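Local coordinates for A-type flavoprotein (Giardia intestinalis, PDB 2Q9U) that probably reduces dioxygen at a diiron centre, with electrons passed on by flavin mononucleotide, at residues E12-V17 and I223-S228; H194-Y199 and G240-E245; A274-D279 and E387-A392; K340-F345 and I404-K409; E363-C368 and Y373-I378. All coordinates share one frame; numbering follows the deposited sequence.

Contact 1: residues E12-V17 and I223-S228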
# COMPACT_ATOMS: atom_id res chain seq x y z
N GLU A 12 -2.75 -25.12 -28.16
CA GLU A 12 -1.79 -26.18 -28.48
C GLU A 12 -0.39 -25.58 -28.59
O GLU A 12 -0.09 -24.82 -29.51
CB GLU A 12 -2.21 -26.92 -29.78
CG GLU A 12 -1.61 -28.33 -29.91
CD GLU A 12 -2.04 -29.05 -31.19
OE1 GLU A 12 -2.79 -28.45 -31.98
OE2 GLU A 12 -1.63 -30.22 -31.40
N MET A 13 0.48 -25.91 -27.64
CA MET A 13 1.81 -25.30 -27.59
C MET A 13 2.80 -25.98 -28.51
O MET A 13 3.58 -25.31 -29.22
CB MET A 13 2.29 -25.26 -26.17
CG MET A 13 1.74 -23.98 -25.50
SD MET A 13 2.23 -23.92 -23.83
CE MET A 13 4.00 -23.60 -23.88
N ILE A 14 2.71 -27.30 -28.52
CA ILE A 14 3.46 -28.14 -29.45
C ILE A 14 2.50 -29.26 -29.85
O ILE A 14 1.48 -29.46 -29.18
CB ILE A 14 4.77 -28.67 -28.82
CG1 ILE A 14 4.52 -29.33 -27.47
CG2 ILE A 14 5.80 -27.53 -28.65
CD1 ILE A 14 5.76 -29.68 -26.69
N PRO A 15 2.80 -29.99 -30.95
CA PRO A 15 1.82 -31.00 -31.40
C PRO A 15 1.35 -31.93 -30.29
O PRO A 15 2.15 -32.59 -29.64
CB PRO A 15 2.58 -31.76 -32.49
CG PRO A 15 3.49 -30.68 -33.10
CD PRO A 15 3.98 -29.94 -31.84
N GLY A 16 0.04 -31.86 -30.05
CA GLY A 16 -0.66 -32.72 -29.10
C GLY A 16 -0.49 -32.33 -27.63
O GLY A 16 -0.91 -33.10 -26.77
N VAL A 17 0.13 -31.18 -27.34
CA VAL A 17 0.34 -30.72 -25.93
C VAL A 17 -0.29 -29.34 -25.77
O VAL A 17 0.10 -28.40 -26.47
CB VAL A 17 1.84 -30.76 -25.47
CG1 VAL A 17 1.99 -30.37 -23.98
CG2 VAL A 17 2.50 -32.15 -25.72
N ILE A 223 16.59 -32.26 -24.51
CA ILE A 223 15.41 -31.43 -24.21
C ILE A 223 15.22 -30.35 -25.30
O ILE A 223 16.09 -29.50 -25.48
CB ILE A 223 15.58 -30.79 -22.81
CG1 ILE A 223 15.62 -31.89 -21.72
CG2 ILE A 223 14.45 -29.78 -22.54
CD1 ILE A 223 16.28 -31.48 -20.40
N LYS A 224 14.09 -30.38 -26.02
CA LYS A 224 13.78 -29.30 -26.98
C LYS A 224 12.87 -28.26 -26.34
O LYS A 224 12.84 -27.13 -26.81
CB LYS A 224 13.05 -29.81 -28.24
CG LYS A 224 13.86 -30.80 -29.09
CD LYS A 224 13.44 -30.77 -30.58
CE LYS A 224 11.94 -30.76 -30.78
NZ LYS A 224 11.47 -31.40 -32.09
N TYR A 225 12.09 -28.66 -25.33
CA TYR A 225 11.10 -27.76 -24.70
C TYR A 225 11.10 -27.89 -23.20
O TYR A 225 11.09 -29.02 -22.67
CB TYR A 225 9.67 -28.11 -25.19
CG TYR A 225 9.52 -28.05 -26.70
CD1 TYR A 225 9.53 -26.82 -27.35
CD2 TYR A 225 9.40 -29.23 -27.47
CE1 TYR A 225 9.40 -26.74 -28.75
CE2 TYR A 225 9.24 -29.16 -28.90
CZ TYR A 225 9.25 -27.90 -29.52
OH TYR A 225 9.11 -27.79 -30.88
N ILE A 226 11.10 -26.76 -22.49
CA ILE A 226 10.89 -26.81 -21.05
C ILE A 226 9.58 -26.10 -20.73
O ILE A 226 9.46 -24.86 -20.88
CB ILE A 226 12.05 -26.19 -20.24
CG1 ILE A 226 13.37 -26.91 -20.56
CG2 ILE A 226 11.75 -26.30 -18.74
CD1 ILE A 226 14.62 -26.15 -20.00
N LEU A 227 8.58 -26.89 -20.35
CA LEU A 227 7.27 -26.34 -20.02
C LEU A 227 7.18 -26.23 -18.50
O LEU A 227 7.11 -27.22 -17.78
CB LEU A 227 6.13 -27.21 -20.58
CG LEU A 227 6.11 -27.57 -22.08
CD1 LEU A 227 4.74 -28.12 -22.48
CD2 LEU A 227 6.59 -26.51 -23.05
N SER A 228 7.22 -25.00 -18.02
CA SER A 228 7.27 -24.73 -16.59
C SER A 228 5.84 -24.56 -16.04
O SER A 228 4.93 -24.31 -16.79
CB SER A 228 8.06 -23.44 -16.34
OG SER A 228 8.11 -23.16 -14.95

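Contact 2: residues H194-Y199 and G240-E245. With NO3 (nitrate ion), chain C.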
# COMPACT_ATOMS: atom_id res chain seq x y z
N HIS A 194 14.88 -11.48 -16.26
CA HIS A 194 14.82 -10.73 -15.00
C HIS A 194 13.92 -11.44 -13.98
O HIS A 194 14.31 -11.63 -12.82
CB HIS A 194 14.35 -9.29 -15.26
CG HIS A 194 13.96 -8.55 -14.03
ND1 HIS A 194 14.83 -7.76 -13.33
CD2 HIS A 194 12.78 -8.48 -13.37
CE1 HIS A 194 14.21 -7.22 -12.29
NE2 HIS A 194 12.97 -7.65 -12.29
N LEU A 195 12.72 -11.83 -14.39
CA LEU A 195 11.78 -12.47 -13.46
C LEU A 195 12.22 -13.90 -13.13
O LEU A 195 11.97 -14.40 -12.01
CB LEU A 195 10.36 -12.44 -14.05
CG LEU A 195 9.76 -11.02 -14.16
CD1 LEU A 195 8.43 -11.11 -14.92
CD2 LEU A 195 9.57 -10.36 -12.77
N PHE A 196 12.88 -14.55 -14.10
CA PHE A 196 13.43 -15.90 -13.91
C PHE A 196 14.48 -15.84 -12.79
O PHE A 196 14.53 -16.70 -11.90
CB PHE A 196 14.04 -16.38 -15.24
CG PHE A 196 14.81 -17.69 -15.16
CD1 PHE A 196 16.15 -17.71 -14.77
CD2 PHE A 196 14.21 -18.89 -15.54
CE1 PHE A 196 16.87 -18.92 -14.75
CE2 PHE A 196 14.93 -20.09 -15.55
CZ PHE A 196 16.25 -20.10 -15.14
N LYS A 197 15.32 -14.80 -12.83
CA LYS A 197 16.31 -14.55 -11.75
C LYS A 197 15.66 -14.20 -10.42
O LYS A 197 16.12 -14.64 -9.35
CB LYS A 197 17.28 -13.44 -12.15
CG LYS A 197 18.28 -13.85 -13.21
CD LYS A 197 19.15 -12.64 -13.61
CE LYS A 197 20.03 -12.93 -14.81
NZ LYS A 197 20.78 -11.71 -15.29
N GLU A 198 14.58 -13.41 -10.45
CA GLU A 198 13.91 -13.07 -9.20
C GLU A 198 13.35 -14.36 -8.57
O GLU A 198 13.39 -14.55 -7.33
CB GLU A 198 12.80 -12.04 -9.43
CG GLU A 198 12.31 -11.37 -8.13
CD GLU A 198 11.18 -10.40 -8.40
OE1 GLU A 198 10.12 -10.85 -8.87
OE2 GLU A 198 11.36 -9.19 -8.14
N TYR A 199 12.79 -15.23 -9.41
CA TYR A 199 12.24 -16.50 -8.90
C TYR A 199 13.35 -17.36 -8.28
O TYR A 199 13.20 -17.91 -7.16
CB TYR A 199 11.54 -17.26 -10.03
CG TYR A 199 10.77 -18.44 -9.52
CD1 TYR A 199 11.40 -19.67 -9.30
CD2 TYR A 199 9.39 -18.33 -9.28
CE1 TYR A 199 10.68 -20.78 -8.83
CE2 TYR A 199 8.66 -19.43 -8.83
CZ TYR A 199 9.31 -20.65 -8.59
OH TYR A 199 8.56 -21.72 -8.14
N GLY A 240 18.32 -21.97 -23.96
CA GLY A 240 19.78 -22.01 -23.70
C GLY A 240 20.22 -21.01 -22.63
O GLY A 240 21.00 -21.35 -21.73
N LEU A 241 19.69 -19.80 -22.70
CA LEU A 241 19.95 -18.75 -21.71
C LEU A 241 19.47 -19.13 -20.30
O LEU A 241 20.17 -18.89 -19.30
CB LEU A 241 19.24 -17.45 -22.15
CG LEU A 241 19.71 -16.78 -23.45
CD1 LEU A 241 18.98 -15.43 -23.66
CD2 LEU A 241 21.24 -16.58 -23.44
N ALA A 242 18.27 -19.68 -20.23
CA ALA A 242 17.68 -20.05 -18.97
C ALA A 242 18.55 -21.13 -18.30
O ALA A 242 18.89 -21.03 -17.11
CB ALA A 242 16.28 -20.55 -19.19
N ILE A 243 18.87 -22.17 -19.06
CA ILE A 243 19.72 -23.26 -18.59
C ILE A 243 21.08 -22.73 -18.14
O ILE A 243 21.56 -23.10 -17.06
CB ILE A 243 19.90 -24.37 -19.67
CG1 ILE A 243 18.57 -25.10 -19.87
CG2 ILE A 243 20.96 -25.38 -19.22
CD1 ILE A 243 18.51 -25.95 -21.14
N ALA A 244 21.67 -21.84 -18.95
CA ALA A 244 23.00 -21.25 -18.63
C ALA A 244 23.01 -20.46 -17.31
O ALA A 244 23.98 -20.54 -16.56
CB ALA A 244 23.49 -20.38 -19.75
N GLU A 245 21.93 -19.72 -17.03
CA GLU A 245 21.81 -18.99 -15.76
C GLU A 245 21.73 -19.94 -14.56
O GLU A 245 22.43 -19.75 -13.55
CB GLU A 245 20.61 -18.04 -15.79
CG GLU A 245 20.40 -17.22 -14.47
CD GLU A 245 21.51 -16.21 -14.19
OE1 GLU A 245 22.20 -15.79 -15.14
OE2 GLU A 245 21.69 -15.83 -13.01
N NO3 C . 6.49 -21.38 -5.61
O1 NO3 C . 6.65 -20.11 -5.10
O2 NO3 C . 5.91 -21.52 -6.84
O3 NO3 C . 6.94 -22.51 -4.95
O HOH W 1 22.32 -13.54 -16.92

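Contact 3: residues A274-D279 and E387-A392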
# COMPACT_ATOMS: atom_id res chain seq x y z
N ALA A 274 24.84 6.51 2.76
CA ALA A 274 24.66 5.43 1.77
C ALA A 274 24.92 5.93 0.38
O ALA A 274 25.56 5.22 -0.41
CB ALA A 274 23.23 4.82 1.86
N LEU A 275 24.45 7.14 0.05
CA LEU A 275 24.68 7.68 -1.29
C LEU A 275 26.17 7.91 -1.57
O LEU A 275 26.65 7.69 -2.68
CB LEU A 275 23.88 8.98 -1.51
CG LEU A 275 22.35 8.87 -1.66
CD1 LEU A 275 21.71 10.27 -1.58
CD2 LEU A 275 21.99 8.18 -3.00
N ALA A 276 26.90 8.41 -0.58
CA ALA A 276 28.34 8.65 -0.73
C ALA A 276 29.09 7.32 -0.94
O ALA A 276 29.98 7.21 -1.79
CB ALA A 276 28.92 9.40 0.50
N LEU A 277 28.73 6.32 -0.13
CA LEU A 277 29.30 4.98 -0.28
C LEU A 277 29.04 4.44 -1.69
O LEU A 277 29.91 3.85 -2.32
CB LEU A 277 28.73 4.03 0.77
CG LEU A 277 29.38 2.64 0.79
CD1 LEU A 277 29.85 2.30 2.18
CD2 LEU A 277 28.42 1.60 0.32
N LEU A 278 27.81 4.62 -2.16
CA LEU A 278 27.40 4.14 -3.48
C LEU A 278 28.22 4.76 -4.62
O LEU A 278 28.67 4.06 -5.56
CB LEU A 278 25.93 4.48 -3.67
CG LEU A 278 25.07 3.60 -4.55
CD1 LEU A 278 24.78 2.29 -3.80
CD2 LEU A 278 23.77 4.35 -4.95
N ASP A 279 28.45 6.07 -4.53
CA ASP A 279 29.33 6.72 -5.50
C ASP A 279 30.74 6.16 -5.48
O ASP A 279 31.33 6.01 -6.53
CB ASP A 279 29.34 8.25 -5.39
CG ASP A 279 28.44 8.92 -6.42
OD1 ASP A 279 27.31 8.39 -6.66
OD2 ASP A 279 28.85 9.95 -7.00
N GLU A 387 33.54 15.27 6.03
CA GLU A 387 34.60 14.30 6.31
C GLU A 387 34.05 12.88 6.37
O GLU A 387 34.69 11.96 5.85
CB GLU A 387 35.32 14.65 7.63
N LEU A 388 32.89 12.72 7.01
CA LEU A 388 32.21 11.43 7.09
C LEU A 388 31.75 10.92 5.72
O LEU A 388 31.90 9.74 5.43
CB LEU A 388 31.06 11.46 8.09
CG LEU A 388 31.39 11.15 9.55
CD1 LEU A 388 30.28 11.72 10.46
CD2 LEU A 388 31.58 9.65 9.80
N LEU A 389 31.18 11.80 4.90
CA LEU A 389 30.83 11.44 3.51
C LEU A 389 32.06 10.93 2.70
O LEU A 389 31.95 9.97 1.93
CB LEU A 389 30.21 12.64 2.79
CG LEU A 389 28.88 13.16 3.37
CD1 LEU A 389 28.42 14.37 2.59
CD2 LEU A 389 27.81 12.05 3.33
N GLU A 390 33.19 11.60 2.88
CA GLU A 390 34.44 11.16 2.26
C GLU A 390 34.87 9.78 2.75
O GLU A 390 35.29 8.93 1.95
CB GLU A 390 35.55 12.19 2.53
CG GLU A 390 36.87 11.78 1.92
CD GLU A 390 37.94 12.83 2.08
OE1 GLU A 390 38.18 13.27 3.22
OE2 GLU A 390 38.55 13.21 1.05
N GLN A 391 34.74 9.53 4.05
CA GLN A 391 35.06 8.23 4.61
C GLN A 391 34.11 7.16 4.02
O GLN A 391 34.52 6.03 3.71
CB GLN A 391 34.99 8.27 6.14
CG GLN A 391 35.26 6.95 6.81
CD GLN A 391 35.22 7.04 8.32
OE1 GLN A 391 34.81 8.06 8.88
NE2 GLN A 391 35.65 5.97 8.99
N ALA A 392 32.84 7.54 3.86
CA ALA A 392 31.84 6.62 3.28
C ALA A 392 32.19 6.32 1.84
O ALA A 392 32.14 5.16 1.42
CB ALA A 392 30.42 7.21 3.38

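Contact 4: residues K340-F345 and I404-K409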
# COMPACT_ATOMS: atom_id res chain seq x y z
N LYS A 340 26.20 -15.61 1.33
CA LYS A 340 27.23 -16.46 1.94
C LYS A 340 28.54 -16.29 1.15
O LYS A 340 28.54 -16.38 -0.08
CB LYS A 340 26.74 -17.92 1.94
CG LYS A 340 27.71 -18.93 2.47
CD LYS A 340 27.09 -20.33 2.32
CE LYS A 340 25.91 -20.54 3.28
NZ LYS A 340 26.40 -20.97 4.62
N GLY A 341 29.64 -16.02 1.87
CA GLY A 341 30.96 -15.82 1.27
C GLY A 341 31.24 -14.46 0.64
O GLY A 341 32.36 -14.21 0.21
N LYS A 342 30.22 -13.58 0.59
CA LYS A 342 30.33 -12.31 -0.16
C LYS A 342 30.85 -11.18 0.73
O LYS A 342 30.49 -11.11 1.91
CB LYS A 342 28.97 -11.89 -0.76
CG LYS A 342 28.40 -12.93 -1.72
CD LYS A 342 27.31 -12.31 -2.58
CE LYS A 342 26.76 -13.28 -3.61
NZ LYS A 342 25.73 -12.62 -4.46
N PRO A 343 31.70 -10.29 0.17
CA PRO A 343 32.16 -9.15 0.95
C PRO A 343 30.93 -8.37 1.45
O PRO A 343 30.03 -8.13 0.67
CB PRO A 343 32.93 -8.31 -0.07
CG PRO A 343 33.37 -9.30 -1.12
CD PRO A 343 32.24 -10.28 -1.20
N ALA A 344 30.87 -8.04 2.74
CA ALA A 344 29.70 -7.36 3.30
C ALA A 344 30.12 -6.29 4.32
O ALA A 344 30.95 -6.56 5.21
CB ALA A 344 28.72 -8.37 3.95
N PHE A 345 29.54 -5.10 4.18
CA PHE A 345 29.91 -3.92 4.97
C PHE A 345 28.65 -3.43 5.70
O PHE A 345 27.53 -3.69 5.26
CB PHE A 345 30.46 -2.84 4.03
CG PHE A 345 31.06 -1.66 4.73
CD1 PHE A 345 32.27 -1.79 5.43
CD2 PHE A 345 30.44 -0.42 4.67
CE1 PHE A 345 32.86 -0.69 6.08
CE2 PHE A 345 31.01 0.70 5.31
CZ PHE A 345 32.22 0.56 6.03
N ILE A 404 34.61 -6.65 -7.27
CA ILE A 404 35.27 -7.03 -8.52
C ILE A 404 36.16 -8.25 -8.27
O ILE A 404 36.14 -9.21 -9.05
CB ILE A 404 36.03 -5.84 -9.12
CG1 ILE A 404 35.03 -4.79 -9.65
CG2 ILE A 404 36.99 -6.31 -10.25
CD1 ILE A 404 35.62 -3.38 -9.83
N ALA A 405 36.88 -8.23 -7.14
CA ALA A 405 37.75 -9.36 -6.76
C ALA A 405 36.95 -10.64 -6.54
O ALA A 405 37.36 -11.73 -6.97
CB ALA A 405 38.56 -9.02 -5.51
N TYR A 406 35.81 -10.51 -5.87
CA TYR A 406 34.97 -11.66 -5.58
C TYR A 406 34.46 -12.29 -6.88
O TYR A 406 34.44 -13.52 -7.02
CB TYR A 406 33.81 -11.24 -4.66
CG TYR A 406 32.81 -12.33 -4.44
CD1 TYR A 406 32.97 -13.24 -3.40
CD2 TYR A 406 31.72 -12.48 -5.30
CE1 TYR A 406 32.05 -14.28 -3.21
CE2 TYR A 406 30.81 -13.49 -5.12
CZ TYR A 406 30.97 -14.38 -4.08
OH TYR A 406 30.03 -15.36 -3.96
N CYS A 407 34.05 -11.46 -7.83
CA CYS A 407 33.58 -11.95 -9.11
C CYS A 407 34.68 -12.61 -9.92
O CYS A 407 34.43 -13.61 -10.58
CB CYS A 407 33.01 -10.83 -9.96
SG CYS A 407 31.39 -10.38 -9.44
N GLU A 408 35.88 -12.05 -9.88
CA GLU A 408 37.02 -12.62 -10.58
C GLU A 408 37.33 -14.01 -10.03
O GLU A 408 37.52 -14.95 -10.80
CB GLU A 408 38.24 -11.69 -10.45
N LYS A 409 37.32 -14.15 -8.71
CA LYS A 409 37.60 -15.41 -8.03
C LYS A 409 36.55 -16.48 -8.32
O LYS A 409 36.84 -17.67 -8.36
CB LYS A 409 37.71 -15.17 -6.53
CG LYS A 409 37.98 -16.41 -5.73
CD LYS A 409 38.28 -16.05 -4.29
CE LYS A 409 38.34 -17.30 -3.41
NZ LYS A 409 37.06 -18.07 -3.36
O HOH W 2 30.33 -17.07 -2.15

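Contact 5: residues E363-C368 and Y373-I378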
# COMPACT_ATOMS: atom_id res chain seq x y z
N GLU A 363 24.99 -10.38 12.59
CA GLU A 363 24.07 -11.12 11.75
C GLU A 363 24.70 -11.44 10.40
O GLU A 363 24.57 -12.57 9.91
CB GLU A 363 22.73 -10.36 11.62
CG GLU A 363 21.73 -11.00 10.66
CD GLU A 363 21.26 -12.39 11.03
OE1 GLU A 363 21.32 -12.79 12.21
OE2 GLU A 363 20.78 -13.09 10.10
N LEU A 364 25.40 -10.49 9.80
CA LEU A 364 26.10 -10.74 8.52
C LEU A 364 27.16 -11.84 8.64
O LEU A 364 27.29 -12.71 7.77
CB LEU A 364 26.77 -9.47 8.01
CG LEU A 364 25.84 -8.37 7.49
CD1 LEU A 364 26.71 -7.13 7.28
CD2 LEU A 364 25.23 -8.79 6.16
N ARG A 365 27.91 -11.79 9.72
CA ARG A 365 29.05 -12.68 9.93
C ARG A 365 28.60 -14.07 10.38
O ARG A 365 29.00 -15.07 9.78
CB ARG A 365 30.01 -12.04 10.94
CG ARG A 365 31.32 -12.82 11.21
CD ARG A 365 32.04 -12.24 12.41
NE ARG A 365 31.22 -12.39 13.61
CZ ARG A 365 31.11 -11.51 14.61
NH1 ARG A 365 31.75 -10.34 14.60
NH2 ARG A 365 30.30 -11.79 15.61
N ASP A 366 27.80 -14.15 11.45
CA ASP A 366 27.42 -15.43 12.06
C ASP A 366 26.14 -16.05 11.49
O ASP A 366 26.01 -17.28 11.43
CB ASP A 366 27.30 -15.30 13.59
CG ASP A 366 28.59 -14.78 14.24
OD1 ASP A 366 29.68 -14.93 13.63
OD2 ASP A 366 28.49 -14.23 15.35
N GLY A 367 25.21 -15.20 11.05
CA GLY A 367 23.95 -15.70 10.44
C GLY A 367 24.11 -15.92 8.96
O GLY A 367 23.96 -17.05 8.47
N CYS A 368 24.46 -14.86 8.21
CA CYS A 368 24.56 -14.99 6.74
C CYS A 368 25.86 -15.63 6.26
O CYS A 368 25.97 -16.00 5.09
CB CYS A 368 24.38 -13.63 6.05
SG CYS A 368 22.81 -12.86 6.42
N TYR A 373 34.68 -8.18 6.29
CA TYR A 373 36.09 -7.82 6.33
C TYR A 373 36.43 -6.66 7.29
O TYR A 373 37.58 -6.52 7.72
CB TYR A 373 36.56 -7.49 4.92
CG TYR A 373 35.79 -6.35 4.29
CD1 TYR A 373 34.60 -6.60 3.58
CD2 TYR A 373 36.21 -5.03 4.45
CE1 TYR A 373 33.88 -5.56 3.02
CE2 TYR A 373 35.48 -3.98 3.89
CZ TYR A 373 34.31 -4.26 3.17
OH TYR A 373 33.59 -3.22 2.61
N ASP A 374 35.44 -5.82 7.58
CA ASP A 374 35.63 -4.70 8.50
C ASP A 374 34.47 -4.71 9.50
O ASP A 374 33.37 -4.23 9.20
CB ASP A 374 35.63 -3.40 7.69
CG ASP A 374 35.90 -2.17 8.53
OD1 ASP A 374 35.92 -2.25 9.78
OD2 ASP A 374 36.05 -1.09 7.91
N GLU A 375 34.71 -5.23 10.70
CA GLU A 375 33.65 -5.37 11.69
C GLU A 375 33.31 -4.11 12.49
O GLU A 375 32.42 -4.15 13.35
CB GLU A 375 33.98 -6.47 12.67
CG GLU A 375 34.14 -7.83 12.04
CD GLU A 375 34.40 -8.86 13.10
OE1 GLU A 375 34.95 -8.47 14.16
OE2 GLU A 375 34.05 -10.04 12.92
N LYS A 376 34.02 -3.02 12.24
CA LYS A 376 33.72 -1.76 12.87
C LYS A 376 32.68 -1.01 12.05
O LYS A 376 31.79 -0.37 12.61
CB LYS A 376 34.99 -0.92 13.01
N GLY A 377 32.78 -1.09 10.72
CA GLY A 377 31.94 -0.30 9.83
C GLY A 377 32.16 1.20 9.98
O GLY A 377 33.27 1.66 10.33
N ILE A 378 31.12 1.97 9.68
CA ILE A 378 31.16 3.41 9.93
C ILE A 378 29.96 3.75 10.78
O ILE A 378 28.84 3.42 10.42
CB ILE A 378 31.17 4.25 8.63
CG1 ILE A 378 32.47 4.02 7.84
CG2 ILE A 378 30.97 5.73 8.96
CD1 ILE A 378 32.42 4.52 6.43

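Contact 1: residues E12-V17 and I223-S228
Two beta-sheets of the metallo-beta-lactamase-like domain face each other here: Ile14 and Val17, from the 12-14 and 17-24 strands at the edge of one sheet, meet Tyr225 and Leu227 of strand 225-228 in the other. The main encounter is a CH-pi contact. Ile14 CG2 sits 3.6 Å from the centroid of the Tyr225 ring and 15° off its normal, which puts the methyl over the face. The second branch of the same isoleucine ends in CD1, 3.7 Å from Tyr225 CD2, so both arms rest on the one ring. That grip depends on chi1 of 51°, which wedges CG1 between the backbone N and the carbonyl carbon. Leu227 spreads its methyls over two partners: CD1 lies 3.9 Å from Val17 CG1, and CD2 lies 4.0 Å from Met13 CE. Met13 and Ile14 both face Val17 in a classic beta bulge, and a type II turn runs from Ile14 to Val17. Gly16 N closes the corner with a 2.7 Å bond to Glu12 OE2. Ile166 and Phe168 of strand 166-170 extend the same apolar layer. With almost every contact between the two segments made by carbon atoms, and no polar bond between them, the sheets are joined here by dispersion and by exclusion of water.

Contact 2: residues H194-Y199 and G240-E245
A chi1 of 172° sets Phe196 CG opposite its backbone N and swings the ring toward helix 236-250, while Glu245, extended at first and bent at chi2 (66°), folds its carboxylate back over Lys197. The phenyl tip lies against the backbone of the other helix: Phe196 CZ is 3.4 Å from Ala242 O, and Phe196 CE2 is 3.9 Å from Ala242 CB. Glu245 CG comes to the ring edge, 3.9 Å from Phe196 CE1. Lys197 runs extended across the glutamate at about a right angle, and its CE reaches 3.6 Å from Glu245 OE1. The charged ends stay beyond salt-bridge distance, with Lys197 NZ 4.3 Å from Glu245 OE1. A water joins them instead, accepting from Lys197 NZ and donating to Glu245 OE1. Arg248 forms a salt bridge with that same oxygen and Tyr306 bonds to Glu245 OE2, so the buried carboxylate is gripped at both oxygens. Tyr199, on the same helix as Phe196, touches the diiron group. The segment axes come within 11.1 Å at a signed angle of -30°, a spacing wide enough for the phenyl ring. Helices 189-204 and 236-250 thus pack side by side, with Trp234 of strand 234-235 and Tyr246 meeting the Phe196 ring and helix 298-306 lying against His194 and Glu198.

Contact 3: residues A274-D279 and E387-A392
Leu277 presents its flank to the last carbonyl of segment 387-392: its CB lies 3.7 Å from Ala392 O, its CG 3.8 Å from that oxygen, and CD1 at the tip again 3.7 Å from it. The alpha carbon comes nearer still, as Leu277 CA makes a CA-H...O contact of 3.3 Å with Ala392 O, at an angle of 147° at the hydrogen. Chi1 of -174° holds CG opposite the backbone N, which keeps the side chain alongside this oxygen, and CD1 continues to the ring of Phe345. Helices 269-283 and 386-409 of the flavodoxin-like domain lie against one face of its parallel sheet, and their segment axes approach to 7.9 Å with a signed crossing angle of -42°. Alanines make such closeness possible. Ala276 CB meets Leu389 O at 3.4 Å, Ala392 CB at 3.9 Å and Leu389 CD2 at 4.0 Å, fitting between one turn of the opposing helix and the next. Beneath Leu277 lies Val261 of strand 258-263, the strand leading to the FMN-binding residues Thr269 and Thr270 at the start of helix 269-283. On the outer side the second subunit takes part, with Tyr7 of that chain packing on Leu389 and its Arg68 forming a salt bridge with Asp279.

Contact 4: residues K340-F345 and I404-K409
Apolar packing, a carbonyl contact and a water bridge all converge on Tyr406, the residue through which the end of helix 386-409 meets the 340-345 segment. The apolar part comes from Pro343, whose CD lies 3.8 Å from Tyr406 CD1, with CG of the proline reaching the tyrosine CB as well. Chi1 of 174° places Tyr406 CG opposite the backbone N and sends the ring toward the segment that leads into strand 344-350. Further out along the ring, Lys342 passes with its aliphatic chain: its CG is 3.8 Å from Tyr406 CZ, and CG and CE run on in van der Waals packing alongside the hydroxyl. Both side chains reach the ring obliquely.

The second kind of contact is made by the backbone. Gly341 O approaches Tyr406 CE1 to 3.4 Å, also from an oblique direction. With phi of 79° the backbone turns at Gly341, in a conformation that suits a residue without a side chain.

Polar links are indirect. A water lying in the plane of the ring, at its edge, donates to Lys340 O at 2.8 Å and is also hydrogen-bonded to Tyr406 OH, at an unusually short 2.5 Å. The ammonium group of Lys342 goes elsewhere, to the carbonyls of Ser308, Thr305 and Tyr306 near the end of helix 298-306.

The chemistry therefore divides along the tyrosine: the CB end is packed against proline in the flavodoxin-like domain, whereas the hydroxyl is tied to the loop through water, consistent with a contact that is only partly buried.

Contact 5: residues E363-C368 and Y373-I378
Arg365 and Glu375 cross at about a right angle, with the guanidinium and carboxylate planes turned 55° apart; the bond runs to one oxygen, Glu375 OE2, while Glu375 OE1 stays 3.7 Å from Arg365 NH1. Arg365 NH1 donates to Glu375 OE2 at 2.9 Å with an angle of 153°, forming a salt bridge. The donor stands 68° out of the carboxylate plane, above it, while the oxygen is slightly tilted from the guanidinium plane. The chain of Arg365 leaves its helix extended and then bends at chi3, which turns the guanidinium so that it can serve a second acid. Asp366 is held side-on: Arg365 NE binds Asp366 OD1 and NH2 binds Asp366 OD2, both at 3.0 Å. This three-residue network spans the end of helix 356-367 and the loop leading to strand 378-381, the helix-to-strand connection of a beta-alpha-beta unit in the flavodoxin-like fold. Near its end the helix widens into a pi-type turn, where Cys368 N bonds to Glu363 O. Within the loop, Asp374 OD1 accepts from Lys376 N at 3.2 Å, forming an Asx turn that shapes the backbone around Glu375. Val372, in the intervening loop, packs on Arg365, and Tyr373 makes a cation-pi contact with Arg402 of helix 386-409.

Contacts 1 and 2 belong to the metallo-beta-lactamase-like domain and contacts 3, 4 and 5 to the flavodoxin-like one; the centres of contacts 1 and 3 lie about 52 Å apart, on opposite sides of the chain's centre. The first three are buried, contact 4 is partly so and contact 5 is at the surface. Their chemistry follows: apolar side chains join the sheets in contact 1, contact 2 adds a buried acid, contact 3 packs helices closely through small alanines and backbone carbonyls, contact 4 uses a water, and contact 5 rests on a salt bridge. Contacts 3 and 4 share helix 386-409 and pack against each other. Ile378 connects contact 5 to contact 3, and Ile226 meets Ile243 between contacts 1 and 2.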